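Local coordinates for PUM-HD domain-containing protein (Caenorhabditis elegans, PDB 7CGF), which probably binds the 3' untranslated regions of messenger RNAs through its PUM-HD domain, here in complex with RNA, at residues F90-E95 and L127-E132; D12-R17 and L38-D43; S296-V301 and I329-P334. The protein carries 2 engineered substitutions. One frame throughout, in Å; residues are numbered along the deposited sequence.

Contact 1: residues F90-E95 and L127-E132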
loop_
_atom_site.group_PDB
_atom_site.type_symbol
_atom_site.label_atom_id
_atom_site.label_comp_id
_atom_site.label_asym_id
_atom_site.label_seq_id
_atom_site.Cartn_x
_atom_site.Cartn_y
_atom_site.Cartn_z
ATOM N N PHE A 90 -2.050 4.044 24.720
ATOM C CA PHE A 90 -3.073 3.238 25.370
ATOM C C PHE A 90 -3.786 2.281 24.419
ATOM O O PHE A 90 -4.737 1.606 24.838
ATOM C CB PHE A 90 -4.067 4.144 26.088
ATOM C CG PHE A 90 -3.496 4.737 27.339
ATOM C CD1 PHE A 90 -3.355 3.955 28.474
ATOM C CD2 PHE A 90 -3.040 6.034 27.358
ATOM C CE1 PHE A 90 -2.803 4.489 29.636
ATOM C CE2 PHE A 90 -2.482 6.574 28.505
ATOM C CZ PHE A 90 -2.370 5.801 29.652
ATOM N N PHE A 91 -3.346 2.188 23.160
ATOM C CA PHE A 91 -3.774 1.113 22.278
ATOM C C PHE A 91 -2.698 0.053 22.104
ATOM O O PHE A 91 -2.883 -0.887 21.324
ATOM C CB PHE A 91 -4.182 1.669 20.900
ATOM C CG PHE A 91 -5.568 2.239 20.860
ATOM C CD1 PHE A 91 -6.655 1.477 21.247
ATOM C CD2 PHE A 91 -5.791 3.532 20.403
ATOM C CE1 PHE A 91 -7.937 1.990 21.199
ATOM C CE2 PHE A 91 -7.075 4.055 20.339
ATOM C CZ PHE A 91 -8.153 3.277 20.754
ATOM N N GLU A 92 -1.581 0.174 22.811
ATOM C CA GLU A 92 -0.499 -0.786 22.672
ATOM C C GLU A 92 -0.843 -2.094 23.380
ATOM O O GLU A 92 -1.697 -2.147 24.271
ATOM C CB GLU A 92 0.809 -0.239 23.251
ATOM C CG GLU A 92 1.354 1.034 22.599
ATOM C CD GLU A 92 1.857 0.831 21.170
ATOM O OE1 GLU A 92 2.169 -0.321 20.775
ATOM O OE2 GLU A 92 1.947 1.847 20.440
ATOM N N TYR A 93 -0.164 -3.168 22.973
ATOM C CA TYR A 93 -0.193 -4.374 23.791
ATOM C C TYR A 93 0.333 -4.035 25.179
ATOM O O TYR A 93 1.304 -3.287 25.329
ATOM C CB TYR A 93 0.668 -5.487 23.174
ATOM C CG TYR A 93 0.310 -5.923 21.768
ATOM C CD1 TYR A 93 -1.011 -6.122 21.384
ATOM C CD2 TYR A 93 1.310 -6.147 20.821
ATOM C CE1 TYR A 93 -1.331 -6.527 20.087
ATOM C CE2 TYR A 93 1.002 -6.558 19.525
ATOM C CZ TYR A 93 -0.313 -6.743 19.166
ATOM O OH TYR A 93 -0.601 -7.146 17.881
ATOM N N GLY A 94 -0.295 -4.590 26.202
ATOM C CA GLY A 94 0.019 -4.228 27.558
ATOM C C GLY A 94 -0.946 -3.229 28.147
ATOM O O GLY A 94 -1.003 -3.085 29.373
ATOM N N GLU A 95 -1.713 -2.546 27.294
ATOM C CA GLU A 95 -2.782 -1.658 27.725
ATOM C C GLU A 95 -4.163 -2.171 27.328
ATOM O O GLU A 95 -5.127 -1.395 27.322
ATOM C CB GLU A 95 -2.542 -0.242 27.181
ATOM C CG GLU A 95 -1.332 0.460 27.793
ATOM C CD GLU A 95 -1.545 0.826 29.261
ATOM O OE1 GLU A 95 -2.704 0.863 29.708
ATOM O OE2 GLU A 95 -0.554 1.081 29.961
ATOM N N LEU A 127 -6.439 -0.191 14.994
ATOM C CA LEU A 127 -6.727 -1.360 14.165
ATOM C C LEU A 127 -5.574 -2.355 14.166
ATOM O O LEU A 127 -5.791 -3.568 14.022
ATOM C CB LEU A 127 -7.045 -0.924 12.732
ATOM C CG LEU A 127 -8.342 -0.152 12.563
ATOM C CD1 LEU A 127 -8.436 0.393 11.136
ATOM C CD2 LEU A 127 -9.565 -1.029 12.894
ATOM N N GLU A 128 -4.342 -1.865 14.289
ATOM C CA GLU A 128 -3.178 -2.737 14.317
ATOM C C GLU A 128 -3.156 -3.633 15.544
ATOM O O GLU A 128 -2.631 -4.752 15.482
ATOM C CB GLU A 128 -1.913 -1.880 14.282
ATOM C CG GLU A 128 -0.609 -2.605 14.531
ATOM C CD GLU A 128 -0.205 -3.513 13.394
ATOM O OE1 GLU A 128 -0.733 -3.338 12.265
ATOM O OE2 GLU A 128 0.655 -4.392 13.637
ATOM N N LYS A 129 -3.720 -3.178 16.656
ATOM C CA LYS A 129 -3.495 -3.829 17.948
ATOM C C LYS A 129 -4.717 -4.510 18.549
ATOM O O LYS A 129 -4.577 -5.573 19.172
ATOM C CB LYS A 129 -2.962 -2.813 18.959
ATOM C CG LYS A 129 -1.629 -2.153 18.559
ATOM C CD LYS A 129 -0.478 -3.131 18.602
ATOM C CE LYS A 129 0.851 -2.424 18.334
ATOM N NZ LYS A 129 2.020 -3.342 18.423
ATOM N N ILE A 130 -5.909 -3.939 18.400
ATOM C CA ILE A 130 -7.032 -4.341 19.241
ATOM C C ILE A 130 -7.743 -5.581 18.717
ATOM O O ILE A 130 -7.563 -5.999 17.564
ATOM C CB ILE A 130 -8.034 -3.188 19.424
ATOM C CG1 ILE A 130 -8.788 -2.895 18.115
ATOM C CG2 ILE A 130 -7.328 -1.959 19.991
ATOM C CD1 ILE A 130 -9.590 -1.584 18.127
ATOM N N ASN A 131 -8.570 -6.172 19.574
ATOM C CA ASN A 131 -9.263 -7.408 19.239
ATOM C C ASN A 131 -10.375 -7.163 18.214
ATOM O O ASN A 131 -10.823 -6.036 17.985
ATOM C CB ASN A 131 -9.836 -8.040 20.508
ATOM C CG ASN A 131 -10.645 -7.061 21.318
ATOM O OD1 ASN A 131 -11.762 -6.704 20.949
ATOM N ND2 ASN A 131 -10.074 -6.594 22.417
ATOM N N GLU A 132 -10.837 -8.258 17.608
ATOM C CA GLU A 132 -11.742 -8.144 16.468
ATOM C C GLU A 132 -13.056 -7.426 16.775
ATOM O O GLU A 132 -13.474 -6.600 15.945
ATOM C CB GLU A 132 -11.996 -9.540 15.896
ATOM C CG GLU A 132 -12.769 -9.542 14.605
ATOM C CD GLU A 132 -12.932 -10.942 14.087
ATOM O OE1 GLU A 132 -13.873 -11.639 14.543
ATOM O OE2 GLU A 132 -12.092 -11.351 13.268
HETATM O O HOH W 1 2.187 -2.733 21.236
HETATM O O HOH W 2 1.647 -5.120 16.382
#
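Y93 and K129 cross at about a right angle, the lysine chain lying over one face of the tyrosine ring. A bend at chi2 (-69°) brings K129 CD above the ring centre, 3.7 Å from the centroid and 14° off the normal, in a CH-pi contact. The chain is extended beyond CD, and K129 NZ ends 3.5 Å from Y93 CE2. At its root, K129 CB lies 3.1 Å from F91 O. A lysine suits this place because its methylenes meet the ring while its ammonium works at the watery margin. There one water accepts from K129 NZ and Y93 N and donates to E92 OE1, and a second accepts from K129 NZ and donates to E128 OE2. E92 is also bent at chi2, and its direct salt bridge, E92 OE1 to K129 NZ, is long at 3.8 Å; E92 OE2 pairs with K125 and E128 OE1 with K161. Away from these charges, F91 and I130 lie side by side, F91 CD1 being 3.7 Å from I130 CG2. The F91 ring also packs on V122 and A126 of helix 119-129 and on L102 and V103 of helix 99-106, while I130 reaches helix 132-142 through I138.

Contact 2: residues D12-R17 and L38-D43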
loop_
_atom_site.group_PDB
_atom_site.type_symbol
_atom_site.label_atom_id
_atom_site.label_comp_id
_atom_site.label_asym_id
_atom_site.label_seq_id
_atom_site.Cartn_x
_atom_site.Cartn_y
_atom_site.Cartn_z
ATOM N N ASP A 12 3.831 29.651 38.543
ATOM C CA ASP A 12 4.072 28.829 37.360
ATOM C C ASP A 12 3.518 27.417 37.555
ATOM O O ASP A 12 3.685 26.814 38.618
ATOM C CB ASP A 12 5.569 28.773 37.038
ATOM N N ASP A 13 2.858 26.889 36.525
ATOM C CA ASP A 13 2.262 25.566 36.622
ATOM C C ASP A 13 3.342 24.489 36.487
ATOM O O ASP A 13 4.522 24.768 36.250
ATOM C CB ASP A 13 1.148 25.406 35.582
ATOM C CG ASP A 13 1.671 25.307 34.155
ATOM O OD1 ASP A 13 2.822 25.709 33.901
ATOM O OD2 ASP A 13 0.917 24.837 33.278
ATOM N N LEU A 14 2.922 23.232 36.652
ATOM C CA LEU A 14 3.866 22.119 36.657
ATOM C C LEU A 14 4.653 22.036 35.352
ATOM O O LEU A 14 5.868 21.800 35.363
ATOM C CB LEU A 14 3.110 20.816 36.906
ATOM C CG LEU A 14 3.938 19.542 37.013
ATOM C CD1 LEU A 14 4.898 19.650 38.182
ATOM C CD2 LEU A 14 3.022 18.341 37.152
ATOM N N LEU A 15 3.981 22.225 34.215
ATOM C CA LEU A 15 4.652 22.044 32.930
ATOM C C LEU A 15 5.755 23.077 32.730
ATOM O O LEU A 15 6.865 22.737 32.312
ATOM C CB LEU A 15 3.639 22.104 31.786
ATOM C CG LEU A 15 4.270 22.027 30.397
ATOM C CD1 LEU A 15 4.964 20.672 30.191
ATOM C CD2 LEU A 15 3.212 22.280 29.335
ATOM N N THR A 16 5.472 24.350 33.019
ATOM C CA THR A 16 6.506 25.368 32.846
ATOM C C THR A 16 7.654 25.148 33.822
ATOM O O THR A 16 8.826 25.306 33.460
ATOM C CB THR A 16 5.914 26.767 33.009
ATOM O OG1 THR A 16 5.405 26.924 34.338
ATOM C CG2 THR A 16 4.787 26.957 32.035
ATOM N N ARG A 17 7.332 24.761 35.059
ATOM C CA ARG A 17 8.368 24.388 36.016
ATOM C C ARG A 17 9.215 23.237 35.484
ATOM O O ARG A 17 10.451 23.290 35.515
ATOM C CB ARG A 17 7.725 24.025 37.358
ATOM C CG ARG A 17 7.212 25.225 38.164
ATOM C CD ARG A 17 6.082 24.821 39.115
ATOM N NE ARG A 17 6.418 23.631 39.894
ATOM C CZ ARG A 17 5.521 22.789 40.404
ATOM N NH1 ARG A 17 4.223 23.002 40.217
ATOM N NH2 ARG A 17 5.922 21.734 41.100
ATOM N N LEU A 38 -3.614 17.385 29.876
ATOM C CA LEU A 38 -3.862 17.991 28.573
ATOM C C LEU A 38 -2.712 18.904 28.158
ATOM O O LEU A 38 -2.200 18.800 27.032
ATOM C CB LEU A 38 -5.190 18.750 28.600
ATOM C CG LEU A 38 -5.562 19.555 27.351
ATOM C CD1 LEU A 38 -5.691 18.668 26.120
ATOM C CD2 LEU A 38 -6.842 20.362 27.583
ATOM N N LYS A 39 -2.289 19.807 29.051
ATOM C CA LYS A 39 -1.187 20.706 28.721
ATOM C C LYS A 39 0.094 19.928 28.442
ATOM O O LYS A 39 0.808 20.222 27.471
ATOM C CB LYS A 39 -0.975 21.723 29.854
ATOM C CG LYS A 39 -1.956 22.878 29.855
ATOM C CD LYS A 39 -1.682 23.792 31.052
ATOM C CE LYS A 39 -2.874 24.676 31.416
ATOM N NZ LYS A 39 -3.157 25.697 30.366
ATOM N N PHE A 40 0.389 18.911 29.260
ATOM C CA PHE A 40 1.589 18.115 29.041
ATOM C C PHE A 40 1.548 17.423 27.679
ATOM O O PHE A 40 2.531 17.452 26.931
ATOM C CB PHE A 40 1.745 17.077 30.154
ATOM C CG PHE A 40 2.688 17.498 31.255
ATOM C CD1 PHE A 40 2.260 18.307 32.288
ATOM C CD2 PHE A 40 3.999 17.054 31.252
ATOM C CE1 PHE A 40 3.136 18.681 33.304
ATOM C CE2 PHE A 40 4.882 17.424 32.265
ATOM C CZ PHE A 40 4.446 18.245 33.284
ATOM N N ALA A 41 0.409 16.812 27.345
ATOM C CA ALA A 41 0.341 15.963 26.155
ATOM C C ALA A 41 0.419 16.777 24.871
ATOM O O ALA A 41 0.882 16.256 23.842
ATOM C CB ALA A 41 -0.933 15.117 26.169
ATOM N N LYS A 42 0.006 18.051 24.908
ATOM C CA LYS A 42 0.090 18.913 23.732
ATOM C C LYS A 42 1.415 19.653 23.620
ATOM O O LYS A 42 1.588 20.450 22.685
ATOM C CB LYS A 42 -1.068 19.922 23.724
ATOM C CG LYS A 42 -2.405 19.235 23.669
ATOM C CD LYS A 42 -3.580 20.209 23.656
ATOM C CE LYS A 42 -3.623 21.022 22.383
ATOM N NZ LYS A 42 -4.767 21.982 22.421
ATOM N N ASP A 43 2.335 19.418 24.551
ATOM C CA ASP A 43 3.645 20.049 24.579
ATOM C C ASP A 43 4.701 19.060 24.106
ATOM O O ASP A 43 4.619 17.869 24.416
ATOM C CB ASP A 43 3.965 20.515 25.999
ATOM C CG ASP A 43 5.272 21.251 26.088
ATOM O OD1 ASP A 43 5.277 22.466 25.786
ATOM O OD2 ASP A 43 6.280 20.620 26.473
#
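L15 and F40 join the short N-terminal helix 14-20 to helix 37-41, at the start of the stacked helices of a PUM-HD fold; the phenylalanine lies in a predicted Pumilio repeat. The apolar contacts centre on its ring. In L15, chi1 (176°) sets CG anti to the backbone N, and the side chain slides past F40 in the opposite direction. L15 CD1 sits over the ring centre, 3.8 Å from the F40 centroid and 7° off the normal, a CH-pi contact, while L15 CA lies 3.7 Å from F40 CE1. The side chains of L14 and F40 cross at about a right angle, with L14 CD2 3.9 Å from F40 CE1. Leucine's two branches let L15 meet the ring with CD1 and D43 with CD2, while L14 adds apolar bulk near F40 CE1. An alanine in place of F40 would probably open a gap between the two helices and leave L15 CD1 without the face it rests on. The other branch, L15 CD2, lies 3.8 Å from D43 CB; the D43 carboxylate itself caps helix 44-56 through G46 N and forms a salt bridge with R19.

The charged pair is looser. D13 OD2 touches the aliphatic K39 CD at 3.6 Å, but K39 NZ is 5.1 Å from D13 OD2, so any attraction is probably only long-range. D13 is chiefly an N-cap, a role that suits aspartate's short side chain: T16 N donates to D13 OD1 at 3.1 Å, with an N-H...O angle of 163°, approaching from above the carboxylate plane.

Contact 3: residues S296-V301 and I329-P334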
loop_
_atom_site.group_PDB
_atom_site.type_symbol
_atom_site.label_atom_id
_atom_site.label_comp_id
_atom_site.label_asym_id
_atom_site.label_seq_id
_atom_site.Cartn_x
_atom_site.Cartn_y
_atom_site.Cartn_z
ATOM N N SER A 296 8.658 -6.331 -42.362
ATOM C CA SER A 296 9.190 -5.606 -41.212
ATOM C C SER A 296 10.115 -6.504 -40.390
ATOM O O SER A 296 10.129 -7.723 -40.572
ATOM C CB SER A 296 8.052 -5.071 -40.337
ATOM N N VAL A 297 10.883 -5.893 -39.491
ATOM C CA VAL A 297 11.833 -6.616 -38.648
ATOM C C VAL A 297 11.078 -7.212 -37.460
ATOM O O VAL A 297 9.959 -6.763 -37.159
ATOM C CB VAL A 297 12.981 -5.697 -38.195
ATOM C CG1 VAL A 297 13.577 -4.962 -39.383
ATOM C CG2 VAL A 297 12.502 -4.717 -37.162
ATOM N N PRO A 298 11.625 -8.226 -36.778
ATOM C CA PRO A 298 10.894 -8.847 -35.666
ATOM C C PRO A 298 10.623 -7.853 -34.547
ATOM O O PRO A 298 11.380 -6.904 -34.335
ATOM C CB PRO A 298 11.834 -9.962 -35.195
ATOM C CG PRO A 298 12.728 -10.229 -36.362
ATOM C CD PRO A 298 12.903 -8.910 -37.041
ATOM N N ILE A 299 9.523 -8.096 -33.826
ATOM C CA ILE A 299 9.092 -7.188 -32.763
ATOM C C ILE A 299 10.204 -6.979 -31.745
ATOM O O ILE A 299 10.415 -5.858 -31.264
ATOM C CB ILE A 299 7.803 -7.721 -32.102
ATOM C CG1 ILE A 299 6.653 -7.771 -33.115
ATOM C CG2 ILE A 299 7.409 -6.884 -30.907
ATOM C CD1 ILE A 299 6.123 -6.420 -33.506
ATOM N N VAL A 300 10.928 -8.048 -31.392
ATOM C CA VAL A 300 11.964 -7.946 -30.366
ATOM C C VAL A 300 13.057 -6.970 -30.790
ATOM O O VAL A 300 13.632 -6.266 -29.947
ATOM C CB VAL A 300 12.534 -9.345 -30.031
ATOM C CG1 VAL A 300 13.136 -10.028 -31.285
ATOM C CG2 VAL A 300 13.552 -9.259 -28.901
ATOM N N VAL A 301 13.336 -6.886 -32.094
ATOM C CA VAL A 301 14.323 -5.936 -32.595
ATOM C C VAL A 301 13.811 -4.507 -32.452
ATOM O O VAL A 301 14.512 -3.631 -31.928
ATOM C CB VAL A 301 14.679 -6.267 -34.054
ATOM C CG1 VAL A 301 15.666 -5.251 -34.599
ATOM C CG2 VAL A 301 15.229 -7.685 -34.142
ATOM N N ILE A 329 17.932 -15.238 -29.333
ATOM C CA ILE A 329 19.272 -14.999 -29.872
ATOM C C ILE A 329 19.280 -15.184 -31.386
ATOM O O ILE A 329 19.815 -14.353 -32.133
ATOM C CB ILE A 329 20.293 -15.923 -29.187
ATOM C CG1 ILE A 329 20.508 -15.497 -27.733
ATOM C CG2 ILE A 329 21.611 -15.949 -29.973
ATOM C CD1 ILE A 329 20.986 -16.623 -26.828
ATOM N N LEU A 330 18.677 -16.272 -31.863
ATOM C CA LEU A 330 18.663 -16.522 -33.300
ATOM C C LEU A 330 17.886 -15.443 -34.044
ATOM O O LEU A 330 18.192 -15.147 -35.204
ATOM C CB LEU A 330 18.095 -17.916 -33.577
ATOM C CG LEU A 330 18.975 -19.032 -32.988
ATOM C CD1 LEU A 330 18.283 -20.384 -32.978
ATOM C CD2 LEU A 330 20.311 -19.121 -33.730
ATOM N N THR A 331 16.913 -14.813 -33.381
ATOM C CA THR A 331 16.121 -13.762 -34.005
ATOM C C THR A 331 16.849 -12.420 -34.015
ATOM O O THR A 331 16.715 -11.652 -34.974
ATOM C CB THR A 331 14.779 -13.637 -33.268
ATOM O OG1 THR A 331 14.135 -14.918 -33.244
ATOM C CG2 THR A 331 13.867 -12.642 -33.952
ATOM N N VAL A 332 17.629 -12.132 -32.980
ATOM C CA VAL A 332 18.219 -10.808 -32.808
ATOM C C VAL A 332 19.580 -10.700 -33.493
ATOM O O VAL A 332 19.894 -9.661 -34.081
ATOM C CB VAL A 332 18.323 -10.479 -31.306
ATOM C CG1 VAL A 332 19.192 -9.244 -31.088
ATOM C CG2 VAL A 332 16.931 -10.262 -30.709
ATOM N N ARG A 333 20.385 -11.763 -33.436
ATOM C CA ARG A 333 21.783 -11.683 -33.867
ATOM C C ARG A 333 22.000 -11.065 -35.250
ATOM O O ARG A 333 22.941 -10.267 -35.387
ATOM C CB ARG A 333 22.431 -13.074 -33.804
ATOM C CG ARG A 333 23.957 -13.018 -33.803
ATOM C CD ARG A 333 24.606 -14.397 -33.850
ATOM N NE ARG A 333 24.544 -15.120 -32.583
ATOM C CZ ARG A 333 25.320 -14.865 -31.534
ATOM N NH1 ARG A 333 26.214 -13.887 -31.592
ATOM N NH2 ARG A 333 25.198 -15.581 -30.424
ATOM N N PRO A 334 21.209 -11.366 -36.290
ATOM C CA PRO A 334 21.421 -10.676 -37.578
ATOM C C PRO A 334 21.331 -9.159 -37.500
ATOM O O PRO A 334 21.960 -8.467 -38.312
ATOM C CB PRO A 334 20.310 -11.253 -38.467
ATOM C CG PRO A 334 20.049 -12.601 -37.906
ATOM C CD PRO A 334 20.232 -12.464 -36.419
#
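V300 and T331 are turned so that methyl groups, not polar atoms, meet between helices 299-304 and 322-332. V300 CG1 lies between the backbone N and the carbonyl carbon (chi1 59°), and T331 CG2 is anti to its own backbone N, with OG1 beside that N (chi1 -55°). The two methyls, V300 CG1 and T331 CG2, come within 3.8 Å as their side chains cross. T331 CG2 also rests against the proline ring, 3.6 Å from P298 CB and equally close to P298 CG. Threonine fits here because one branch is apolar while the other is satisfied within its own helix, where OG1 is hydrogen-bonded to E327 O.

V332 extends the apolar surface. Its CG2 stands beside the backbone N, and V332 CG2 lies 3.8 Å from V300 CG1 and 4.0 Å from V300 CG2, the two valines crossing at about a right angle. Compact, branched valines suit so close an approach of the two segments. P298 adds a rigid ring and, as a proline, has no backbone N-H to satisfy.

V300 also packs on A289 and V313, and F356 of the C-terminal helix 353-356 packs on V332. No hydrogen bond or charge pair joins the segments; such methyl-to-methyl packing between helices, here separated in sequence by helix 309-319, is typical of the hydrophobic core of an alpha-helical repeat fold.

Along the chain the order is contact 2, contact 1, contact 3, without overlap. Contacts 1 and 2 share one side of the chain's centre, their centres about 27 Å apart and their nearest atoms about 9 Å. Contact 3 lies on the opposite side, its centre about 59 Å from that of contact 1 and about 74 Å from that of contact 2, as befits an elongated solenoid. The nearest atoms to the bound RNA are about 6 Å away for contact 2, 8 Å for contact 1 and 12 Å for contact 3. Contact 2 joins the N-terminal helix to the first predicted repeat, contact 1 joins repeats 69-104 and 105-140, and contact 3 lies within and just past the last.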